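Local coordinates for protein 2,3-dihydroxybenzoate-AMP ligase (Bacillus subtilis, PDB 1MDB) that belongs to the AMP-binding enzyme family of the ANL clan and is modelled here with adenosine monophosphate and 2,3-dihydroxy-benzoic acid bound, at residues Arg138-Ala141 against Arg142-Gln145; Cys218-Asp221 against His222-Tyr226; Glu397-Ala400 against Ala401-Glu405; Arg495-Ala498 against Ala499-Pro503. All coordinates share one frame; numbering follows the deposited sequence.

Contact 1: Arg138-Ala141 against Arg142-Gln145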
loop_
_atom_site.group_PDB
_atom_site.type_symbol
_atom_site.label_atom_id
_atom_site.label_comp_id
_atom_site.label_asym_id
_atom_site.label_seq_id
_atom_site.Cartn_x
_atom_site.Cartn_y
_atom_site.Cartn_z
ATOM N N ARG A 138 16.768 -6.566 16.343
ATOM C CA ARG A 138 17.388 -5.948 17.512
ATOM C C ARG A 138 18.715 -5.334 17.091
ATOM O O ARG A 138 19.157 -4.343 17.668
ATOM C CB ARG A 138 17.660 -6.958 18.621
ATOM C CG ARG A 138 16.532 -7.892 18.930
ATOM C CD ARG A 138 17.014 -9.268 18.568
ATOM N NE ARG A 138 16.166 -10.316 19.095
ATOM C CZ ARG A 138 16.499 -11.597 19.075
ATOM N NH1 ARG A 138 17.660 -11.974 18.546
ATOM N NH2 ARG A 138 15.684 -12.490 19.612
ATOM N N SER A 139 19.362 -5.932 16.096
ATOM C CA SER A 139 20.632 -5.402 15.626
ATOM C C SER A 139 20.320 -4.087 14.923
ATOM O O SER A 139 21.109 -3.145 14.972
ATOM C CB SER A 139 21.327 -6.392 14.669
ATOM O OG SER A 139 20.569 -6.581 13.486
ATOM N N LEU A 140 19.163 -4.018 14.272
ATOM C CA LEU A 140 18.755 -2.780 13.614
ATOM C C LEU A 140 18.489 -1.766 14.742
ATOM O O LEU A 140 18.896 -0.610 14.660
ATOM C CB LEU A 140 17.480 -3.003 12.785
ATOM C CG LEU A 140 16.793 -1.750 12.219
ATOM C CD1 LEU A 140 17.801 -0.927 11.429
ATOM C CD2 LEU A 140 15.592 -2.147 11.335
ATOM N N ALA A 141 17.820 -2.213 15.801
ATOM C CA ALA A 141 17.537 -1.328 16.938
ATOM C C ALA A 141 18.850 -0.767 17.487
ATOM O O ALA A 141 18.955 0.427 17.781
ATOM C CB ALA A 141 16.796 -2.097 18.043
ATOM N N ARG A 142 19.854 -1.632 17.617
ATOM C CA ARG A 142 21.142 -1.203 18.135
ATOM C C ARG A 142 21.744 -0.150 17.234
ATOM O O ARG A 142 22.333 0.818 17.711
ATOM C CB ARG A 142 22.094 -2.392 18.276
ATOM C CG ARG A 142 21.611 -3.404 19.301
ATOM C CD ARG A 142 22.621 -4.498 19.586
ATOM N NE ARG A 142 22.025 -5.492 20.467
ATOM C CZ ARG A 142 21.435 -6.603 20.045
ATOM N NH1 ARG A 142 21.377 -6.885 18.748
ATOM N NH2 ARG A 142 20.856 -7.410 20.917
ATOM N N GLN A 143 21.594 -0.331 15.927
ATOM C CA GLN A 143 22.121 0.642 14.985
ATOM C C GLN A 143 21.383 1.963 15.164
ATOM O O GLN A 143 21.993 3.038 15.184
ATOM C CB GLN A 143 21.961 0.126 13.550
ATOM C CG GLN A 143 22.949 -0.975 13.211
ATOM C CD GLN A 143 22.716 -1.592 11.851
ATOM O OE1 GLN A 143 23.656 -2.057 11.204
ATOM N NE2 GLN A 143 21.464 -1.617 11.415
ATOM N N VAL A 144 20.066 1.889 15.313
ATOM C CA VAL A 144 19.293 3.110 15.484
ATOM C C VAL A 144 19.687 3.866 16.760
ATOM O O VAL A 144 19.980 5.060 16.690
ATOM C CB VAL A 144 17.776 2.820 15.473
ATOM C CG1 VAL A 144 16.994 4.114 15.656
ATOM C CG2 VAL A 144 17.393 2.170 14.143
ATOM N N GLN A 145 19.723 3.180 17.909
ATOM C CA GLN A 145 20.091 3.842 19.164
ATOM C C GLN A 145 21.456 4.523 19.107
ATOM O O GLN A 145 21.631 5.617 19.656
ATOM C CB GLN A 145 20.096 2.866 20.350
ATOM C CG GLN A 145 18.735 2.465 20.877
ATOM C CD GLN A 145 18.801 1.957 22.319
ATOM O OE1 GLN A 145 19.782 1.337 22.724
ATOM N NE2 GLN A 145 17.745 2.213 23.092
#

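Contact 2: Cys218-Asp221 against His222-Tyr226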
loop_
_atom_site.group_PDB
_atom_site.type_symbol
_atom_site.label_atom_id
_atom_site.label_comp_id
_atom_site.label_asym_id
_atom_site.label_seq_id
_atom_site.Cartn_x
_atom_site.Cartn_y
_atom_site.Cartn_z
ATOM N N CYS A 218 -16.300 -3.326 -1.555
ATOM C CA CYS A 218 -15.716 -4.657 -1.695
ATOM C C CYS A 218 -16.579 -5.809 -1.150
ATOM O O CYS A 218 -16.159 -6.964 -1.146
ATOM C CB CYS A 218 -14.323 -4.674 -1.041
ATOM S SG CYS A 218 -13.126 -3.535 -1.831
ATOM N N TRP A 219 -17.784 -5.482 -0.693
ATOM C CA TRP A 219 -18.725 -6.471 -0.177
ATOM C C TRP A 219 -18.207 -7.321 0.990
ATOM O O TRP A 219 -18.470 -8.522 1.041
ATOM C CB TRP A 219 -19.185 -7.403 -1.315
ATOM C CG TRP A 219 -19.835 -6.697 -2.478
ATOM C CD1 TRP A 219 -20.153 -5.373 -2.560
ATOM C CD2 TRP A 219 -20.219 -7.278 -3.735
ATOM N NE1 TRP A 219 -20.704 -5.089 -3.789
ATOM C CE2 TRP A 219 -20.756 -6.242 -4.529
ATOM C CE3 TRP A 219 -20.160 -8.576 -4.264
ATOM C CZ2 TRP A 219 -21.227 -6.462 -5.830
ATOM C CZ3 TRP A 219 -20.630 -8.795 -5.558
ATOM C CH2 TRP A 219 -21.157 -7.739 -6.325
ATOM N N LEU A 220 -17.486 -6.716 1.926
ATOM C CA LEU A 220 -16.977 -7.481 3.061
ATOM C C LEU A 220 -18.055 -7.691 4.124
ATOM O O LEU A 220 -18.876 -6.804 4.373
ATOM C CB LEU A 220 -15.785 -6.775 3.721
ATOM C CG LEU A 220 -14.501 -6.519 2.930
ATOM C CD1 LEU A 220 -13.403 -6.096 3.910
ATOM C CD2 LEU A 220 -14.087 -7.774 2.169
ATOM N N ASP A 221 -18.052 -8.864 4.749
ATOM C CA ASP A 221 -19.007 -9.148 5.809
ATOM C C ASP A 221 -18.483 -10.219 6.746
ATOM O O ASP A 221 -17.316 -10.601 6.677
ATOM C CB ASP A 221 -20.363 -9.578 5.240
ATOM C CG ASP A 221 -20.272 -10.808 4.369
ATOM O OD1 ASP A 221 -19.388 -11.659 4.607
ATOM O OD2 ASP A 221 -21.111 -10.936 3.450
ATOM N N HIS A 222 -19.354 -10.710 7.619
ATOM C CA HIS A 222 -18.958 -11.735 8.575
ATOM C C HIS A 222 -18.326 -12.950 7.902
ATOM O O HIS A 222 -17.530 -13.656 8.515
ATOM C CB HIS A 222 -20.165 -12.183 9.413
ATOM C CG HIS A 222 -21.230 -12.879 8.627
ATOM N ND1 HIS A 222 -21.975 -12.243 7.658
ATOM C CD2 HIS A 222 -21.689 -14.152 8.680
ATOM C CE1 HIS A 222 -22.849 -13.093 7.148
ATOM N NE2 HIS A 222 -22.696 -14.258 7.751
ATOM N N SER A 223 -18.665 -13.192 6.641
ATOM C CA SER A 223 -18.114 -14.353 5.941
ATOM C C SER A 223 -16.791 -14.105 5.249
ATOM O O SER A 223 -16.226 -15.006 4.636
ATOM C CB SER A 223 -19.120 -14.898 4.926
ATOM O OG SER A 223 -19.810 -16.007 5.473
ATOM N N THR A 224 -16.296 -12.881 5.345
ATOM C CA THR A 224 -15.030 -12.541 4.723
ATOM C C THR A 224 -13.840 -13.177 5.431
ATOM O O THR A 224 -13.708 -13.086 6.648
ATOM C CB THR A 224 -14.811 -11.013 4.721
ATOM O OG1 THR A 224 -15.821 -10.387 3.918
ATOM C CG2 THR A 224 -13.422 -10.673 4.175
ATOM N N VAL A 225 -12.995 -13.853 4.662
ATOM C CA VAL A 225 -11.772 -14.434 5.195
ATOM C C VAL A 225 -10.690 -13.806 4.312
ATOM O O VAL A 225 -10.459 -14.238 3.182
ATOM C CB VAL A 225 -11.714 -15.968 5.051
ATOM C CG1 VAL A 225 -10.481 -16.491 5.762
ATOM C CG2 VAL A 225 -12.969 -16.613 5.640
ATOM N N TYR A 226 -10.053 -12.762 4.823
ATOM C CA TYR A 226 -9.027 -12.051 4.073
ATOM C C TYR A 226 -7.632 -12.510 4.454
ATOM O O TYR A 226 -7.280 -12.551 5.636
ATOM C CB TYR A 226 -9.166 -10.548 4.330
ATOM C CG TYR A 226 -8.096 -9.679 3.699
ATOM C CD1 TYR A 226 -8.362 -8.923 2.555
ATOM C CD2 TYR A 226 -6.824 -9.581 4.274
ATOM C CE1 TYR A 226 -7.381 -8.080 2.001
ATOM C CE2 TYR A 226 -5.843 -8.753 3.729
ATOM C CZ TYR A 226 -6.126 -8.004 2.598
ATOM O OH TYR A 226 -5.151 -7.178 2.075
#

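Contact 3: Glu397-Ala400 against Ala401-Glu405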
loop_
_atom_site.group_PDB
_atom_site.type_symbol
_atom_site.label_atom_id
_atom_site.label_comp_id
_atom_site.label_asym_id
_atom_site.label_seq_id
_atom_site.Cartn_x
_atom_site.Cartn_y
_atom_site.Cartn_z
ATOM N N GLU A 397 7.423 23.348 2.489
ATOM C CA GLU A 397 7.905 23.445 1.121
ATOM C C GLU A 397 7.251 22.420 0.204
ATOM O O GLU A 397 6.648 22.774 -0.815
ATOM C CB GLU A 397 9.423 23.269 1.084
ATOM C CG GLU A 397 10.009 23.315 -0.313
ATOM C CD GLU A 397 11.518 23.210 -0.301
ATOM O OE1 GLU A 397 12.164 24.127 0.255
ATOM O OE2 GLU A 397 12.053 22.213 -0.839
ATOM N N HIS A 398 7.365 21.148 0.566
ATOM C CA HIS A 398 6.787 20.103 -0.257
ATOM C C HIS A 398 5.281 20.283 -0.426
ATOM O O HIS A 398 4.736 20.009 -1.496
ATOM C CB HIS A 398 7.072 18.728 0.336
ATOM C CG HIS A 398 7.015 17.629 -0.675
ATOM N ND1 HIS A 398 7.971 17.476 -1.657
ATOM C CD2 HIS A 398 6.096 16.656 -0.888
ATOM C CE1 HIS A 398 7.642 16.458 -2.434
ATOM N NE2 HIS A 398 6.508 15.944 -1.988
ATOM N N ASN A 399 4.609 20.742 0.624
ATOM C CA ASN A 399 3.169 20.945 0.536
ATOM C C ASN A 399 2.832 22.017 -0.488
ATOM O O ASN A 399 1.829 21.916 -1.192
ATOM C CB ASN A 399 2.587 21.328 1.899
ATOM C CG ASN A 399 2.609 20.174 2.877
ATOM O OD1 ASN A 399 2.624 19.014 2.469
ATOM N ND2 ASN A 399 2.598 20.483 4.174
ATOM N N ALA A 400 3.679 23.038 -0.571
ATOM C CA ALA A 400 3.466 24.126 -1.514
ATOM C C ALA A 400 3.496 23.580 -2.934
ATOM O O ALA A 400 2.769 24.051 -3.809
ATOM C CB ALA A 400 4.541 25.198 -1.334
ATOM N N ALA A 401 4.332 22.570 -3.154
ATOM C CA ALA A 401 4.454 21.966 -4.472
ATOM C C ALA A 401 3.441 20.849 -4.723
ATOM O O ALA A 401 3.037 20.625 -5.857
ATOM C CB ALA A 401 5.860 21.424 -4.660
ATOM N N SER A 402 3.019 20.164 -3.665
ATOM C CA SER A 402 2.100 19.039 -3.807
ATOM C C SER A 402 0.597 19.314 -3.763
ATOM O O SER A 402 -0.193 18.478 -4.195
ATOM C CB SER A 402 2.449 17.979 -2.762
ATOM O OG SER A 402 3.810 17.601 -2.884
ATOM N N PHE A 403 0.194 20.464 -3.239
ATOM C CA PHE A 403 -1.229 20.789 -3.161
ATOM C C PHE A 403 -1.539 22.150 -3.774
ATOM O O PHE A 403 -0.795 23.115 -3.586
ATOM C CB PHE A 403 -1.711 20.788 -1.707
ATOM C CG PHE A 403 -1.445 19.504 -0.976
ATOM C CD1 PHE A 403 -0.246 19.313 -0.294
ATOM C CD2 PHE A 403 -2.390 18.480 -0.976
ATOM C CE1 PHE A 403 0.010 18.119 0.380
ATOM C CE2 PHE A 403 -2.147 17.282 -0.307
ATOM C CZ PHE A 403 -0.942 17.102 0.374
ATOM N N THR A 404 -2.646 22.221 -4.502
ATOM C CA THR A 404 -3.053 23.471 -5.120
ATOM C C THR A 404 -3.547 24.406 -4.026
ATOM O O THR A 404 -3.922 23.965 -2.935
ATOM C CB THR A 404 -4.187 23.258 -6.127
ATOM O OG1 THR A 404 -5.305 22.658 -5.459
ATOM C CG2 THR A 404 -3.729 22.362 -7.262
ATOM N N GLU A 405 -3.547 25.700 -4.326
ATOM C CA GLU A 405 -3.979 26.705 -3.371
ATOM C C GLU A 405 -5.391 26.415 -2.876
ATOM O O GLU A 405 -5.718 26.699 -1.724
ATOM C CB GLU A 405 -3.898 28.095 -4.017
ATOM C CG GLU A 405 -2.508 28.393 -4.598
ATOM C CD GLU A 405 -2.417 29.729 -5.320
ATOM O OE1 GLU A 405 -3.336 30.049 -6.105
ATOM O OE2 GLU A 405 -1.416 30.452 -5.114
#

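Contact 4: Arg495-Ala498 against Ala499-Pro503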
loop_
_atom_site.group_PDB
_atom_site.type_symbol
_atom_site.label_atom_id
_atom_site.label_comp_id
_atom_site.label_asym_id
_atom_site.label_seq_id
_atom_site.Cartn_x
_atom_site.Cartn_y
_atom_site.Cartn_z
ATOM N N ARG A 495 3.755 -6.744 -34.533
ATOM C CA ARG A 495 2.484 -6.296 -33.976
ATOM C C ARG A 495 2.084 -4.881 -34.379
ATOM O O ARG A 495 1.012 -4.415 -34.006
ATOM C CB ARG A 495 2.520 -6.407 -32.455
ATOM C CG ARG A 495 2.596 -7.842 -31.977
ATOM C CD ARG A 495 3.063 -7.935 -30.539
ATOM N NE ARG A 495 2.135 -8.723 -29.740
ATOM C CZ ARG A 495 1.053 -8.227 -29.156
ATOM N NH1 ARG A 495 0.769 -6.943 -29.276
ATOM N NH2 ARG A 495 0.246 -9.016 -28.474
ATOM N N GLY A 496 2.940 -4.195 -35.132
ATOM C CA GLY A 496 2.608 -2.849 -35.567
ATOM C C GLY A 496 2.855 -1.739 -34.564
ATOM O O GLY A 496 2.366 -0.625 -34.736
ATOM N N LEU A 497 3.604 -2.040 -33.509
ATOM C CA LEU A 497 3.930 -1.047 -32.485
ATOM C C LEU A 497 4.763 0.066 -33.143
ATOM O O LEU A 497 5.724 -0.220 -33.850
ATOM C CB LEU A 497 4.745 -1.720 -31.366
ATOM C CG LEU A 497 4.622 -1.304 -29.892
ATOM C CD1 LEU A 497 5.974 -0.818 -29.397
ATOM C CD2 LEU A 497 3.553 -0.250 -29.708
ATOM N N ALA A 498 4.399 1.323 -32.919
ATOM C CA ALA A 498 5.142 2.437 -33.507
ATOM C C ALA A 498 6.637 2.284 -33.207
ATOM O O ALA A 498 7.027 1.942 -32.089
ATOM C CB ALA A 498 4.623 3.762 -32.963
ATOM N N ALA A 499 7.462 2.530 -34.220
ATOM C CA ALA A 499 8.915 2.400 -34.106
ATOM C C ALA A 499 9.558 3.088 -32.898
ATOM O O ALA A 499 10.484 2.549 -32.302
ATOM C CB ALA A 499 9.577 2.896 -35.391
ATOM N N TYR A 500 9.077 4.266 -32.531
ATOM C CA TYR A 500 9.670 4.982 -31.408
ATOM C C TYR A 500 9.338 4.417 -30.022
ATOM O O TYR A 500 9.923 4.845 -29.024
ATOM C CB TYR A 500 9.282 6.457 -31.472
ATOM C CG TYR A 500 7.844 6.765 -31.119
ATOM C CD1 TYR A 500 7.466 7.009 -29.799
ATOM C CD2 TYR A 500 6.864 6.849 -32.109
ATOM C CE1 TYR A 500 6.152 7.333 -29.478
ATOM C CE2 TYR A 500 5.555 7.172 -31.796
ATOM C CZ TYR A 500 5.206 7.414 -30.483
ATOM O OH TYR A 500 3.909 7.748 -30.170
ATOM N N LYS A 501 8.416 3.456 -29.973
ATOM C CA LYS A 501 7.992 2.825 -28.718
ATOM C C LYS A 501 8.773 1.544 -28.462
ATOM O O LYS A 501 8.778 1.020 -27.347
ATOM C CB LYS A 501 6.498 2.477 -28.762
ATOM C CG LYS A 501 5.553 3.673 -28.794
ATOM C CD LYS A 501 4.121 3.217 -29.017
ATOM C CE LYS A 501 3.163 4.390 -29.000
ATOM N NZ LYS A 501 1.769 3.954 -29.225
ATOM N N ILE A 502 9.409 1.032 -29.509
ATOM C CA ILE A 502 10.189 -0.190 -29.405
ATOM C C ILE A 502 11.412 0.063 -28.535
ATOM O O ILE A 502 12.173 0.998 -28.781
ATOM C CB ILE A 502 10.647 -0.678 -30.799
ATOM C CG1 ILE A 502 9.425 -1.046 -31.643
ATOM C CG2 ILE A 502 11.576 -1.883 -30.660
ATOM C CD1 ILE A 502 9.756 -1.275 -33.094
ATOM N N PRO A 503 11.617 -0.774 -27.505
ATOM C CA PRO A 503 12.765 -0.622 -26.601
ATOM C C PRO A 503 14.070 -0.529 -27.380
ATOM O O PRO A 503 14.317 -1.337 -28.268
ATOM C CB PRO A 503 12.718 -1.895 -25.752
ATOM C CG PRO A 503 11.255 -2.277 -25.771
ATOM C CD PRO A 503 10.868 -2.009 -27.206
HETATM O O HOH W 1 1.835 2.034 -31.546
#

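Contact 1: Arg138-Ala141 against Arg142-Gln145
R142 folds back over R138 one turn earlier in helix 137-147, a clear example of how an alpha-helix pairs residues four apart. The aliphatic part of R142 comes first: CG rests 3.1 Å from R138 O, and the guanidinium is carried on so that one of its faces covers that same carbonyl oxygen. At its end, R142 NH1 lies 3.7 Å from R138 CB. The route is set by a first torsion that places CG anti to the carbonyl carbon (chi1 -64°), followed by an extended chain from CG to NE. On the next face, Q143 crosses L140 at about a right angle and brings NE2 3.7 Å from L140 CD1, while L140 CD1 also meets V144 CG2 at 4.1 Å, the apolar pair of the turn.

Beneath these side chains run the four i to i+4 backbone bonds, from R142, Q143, V144 and Q145 to R138, S139, L140 and A141. Further out, acidic residues pair with both arginines. E161 makes salt bridges to both R138 and R142, with D136 adding a second to R138 and E162 a second to R142, which would be expected to offset the proximity of the two positive groups. The buried side, formed by L140, A141 and V144, lies against helix 111-120 and strands 125-132 and 154-157, so the helix has a charged edge and an apolar underside. Along the backbone, the straightest of the four bonds joins Q145 N to A141 O, 2.9 Å long with an angle of 174° at the hydrogen.

Contact 2: Cys218-Asp221 against His222-Tyr226
D221 and T224 close a type I beta turn in the link between helix 204-218 and strand 225-228, a parallel member of the mixed sheet of the AMP-binding enzyme fold. The path begins at W219, where the helix ends in a Schellman motif: its positive phi turns the chain out of the helix toward the sheet. L220 follows and makes the apolar part of the contact. Its CD2 meets T224 CG2 at 3.6 Å, the two side chains slanting across one another, and V246 and P241 pack against the same leucine.

D221 comes next and is used three times. Its N-H points at T224 OG1, 2.8 Å away with an angle of 162°. The threonine hydroxyl is presented by a first torsion that sets OG1 beside its own backbone N and CG2 beside the carbonyl carbon, so one branch takes the polar task and the other the leucine. D221 O in turn accepts T224 N at 2.8 Å, the donor standing well above the carbonyl plane, which closes the turn. The carboxylate adds an Asx turn inside it, with CG held between the backbone N and the carbonyl carbon (chi1 59°) and therefore folded over the chain that follows. Beyond the turn, T224 and Y226 pair with R252, carrying the chain into the sheet. Within the Asx turn, S223 N reaches D221 OD1 across 2.6 Å from above the carboxylate plane.

Contact 3: Glu397-Ala400 against Ala401-Glu405
H398 and S402 meet at the last turn of helix 396-402, the ring of one set obliquely to the hydroxyl of the other. S402 OG lies 3.2 Å from H398 CD2, and H398 is directed there by a first torsion that puts CG opposite the backbone N (chi1 -157°). S402 OG donates to H398 O at 2.9 Å, arriving from well above the carbonyl plane, while S402 N reaches the same oxygen at 2.8 Å, nearly in line with the carbonyl bond.

N399 and F403 are arranged quite differently. They run side by side and point the same way, their amide and ring planes 66° apart. The phenyl group turns its edge to the helix, with N399 CA in the plane of the ring and N399 O close to F403 CD1 at 3.4 Å. Farther along, F403 CE1 comes 3.5 Å from N399 OD1, an oxygen that is already held by the backbone N of Y392. F403 also meets the ring of Y409, and H398 that of Y392, so both aromatic groups extend the contact past the helix.

F403 leaves helical geometry, yet its N still bonds N399 O at 3.0 Å. In this last turn H398 O receives a backbone N-H and a hydroxyl, with a weak third bond from A401 N, a concentration of donors that would tend to polarise this carbonyl.

Contact 4: Arg495-Ala498 against Ala499-Pro503
L497 and A498 pack against Y500, K501 and I502 in a local turn on the surface of the AMP-binding enzyme C-terminal domain, in the loop between helix 485-494 and strand 505-508. The helix before it finishes in a Schellman motif at G496, whose positive phi redirects the chain. The loop then bends again: K501 N donates to A498 O over 2.9 Å, and the backbone angles of A499 and Y500 are those of a type I beta turn. That donor stands 45° out of the carbonyl plane.

The side chains gather about K501. L497 crosses it at about a right angle, CD1 lying by K501 CB at 3.4 Å, which is tighter than ordinary van der Waals contact, and CD2 lying 3.6 Å from K501 CD. Both torsions of L497 are off the staggered positions, so the exact placing of its methyls, and the closeness of this pair, are doubtful. Its CD1 also reaches I502 CG1 at 4.1 Å. On the other flank, a first torsion of 73° brings the Y500 ring back to A498, whose CB touches Y500 CE2 at 3.7 Å, and K501 CG lies above one face of the same ring, offset toward its rim.

With CG anti to its carbonyl carbon, K501 then runs fully extended, passing A498 CB and crossing L497 before its ammonium group forms a salt bridge with E444 of helix 442-449. V445 of that helix also touches the lysine. A water bridges the lysine to the backbone, accepting from both A498 N and K501 NZ at 3.0 Å each.

In the fold
The four contacts follow one another along the chain without touching, and all are local turns of helix or loop. Contacts 1 and 2 both belong to the AMP-binding enzyme region, yet their centres lie about 39 Å apart. Contacts 2 and 3 fall on opposite sides of the chain's centre and come nearest to the ligands: the side chain of L220 is about 13 Å from 2,3-dihydroxy-benzoic acid, and that of S402 about 11 Å from adenosine monophosphate. None reaches the pocket directly. Contact 4, in the C-terminal domain, has its centre about 50 Å from that of contact 1, although K519 of the same domain lines the 2,3-dihydroxy-benzoic acid pocket.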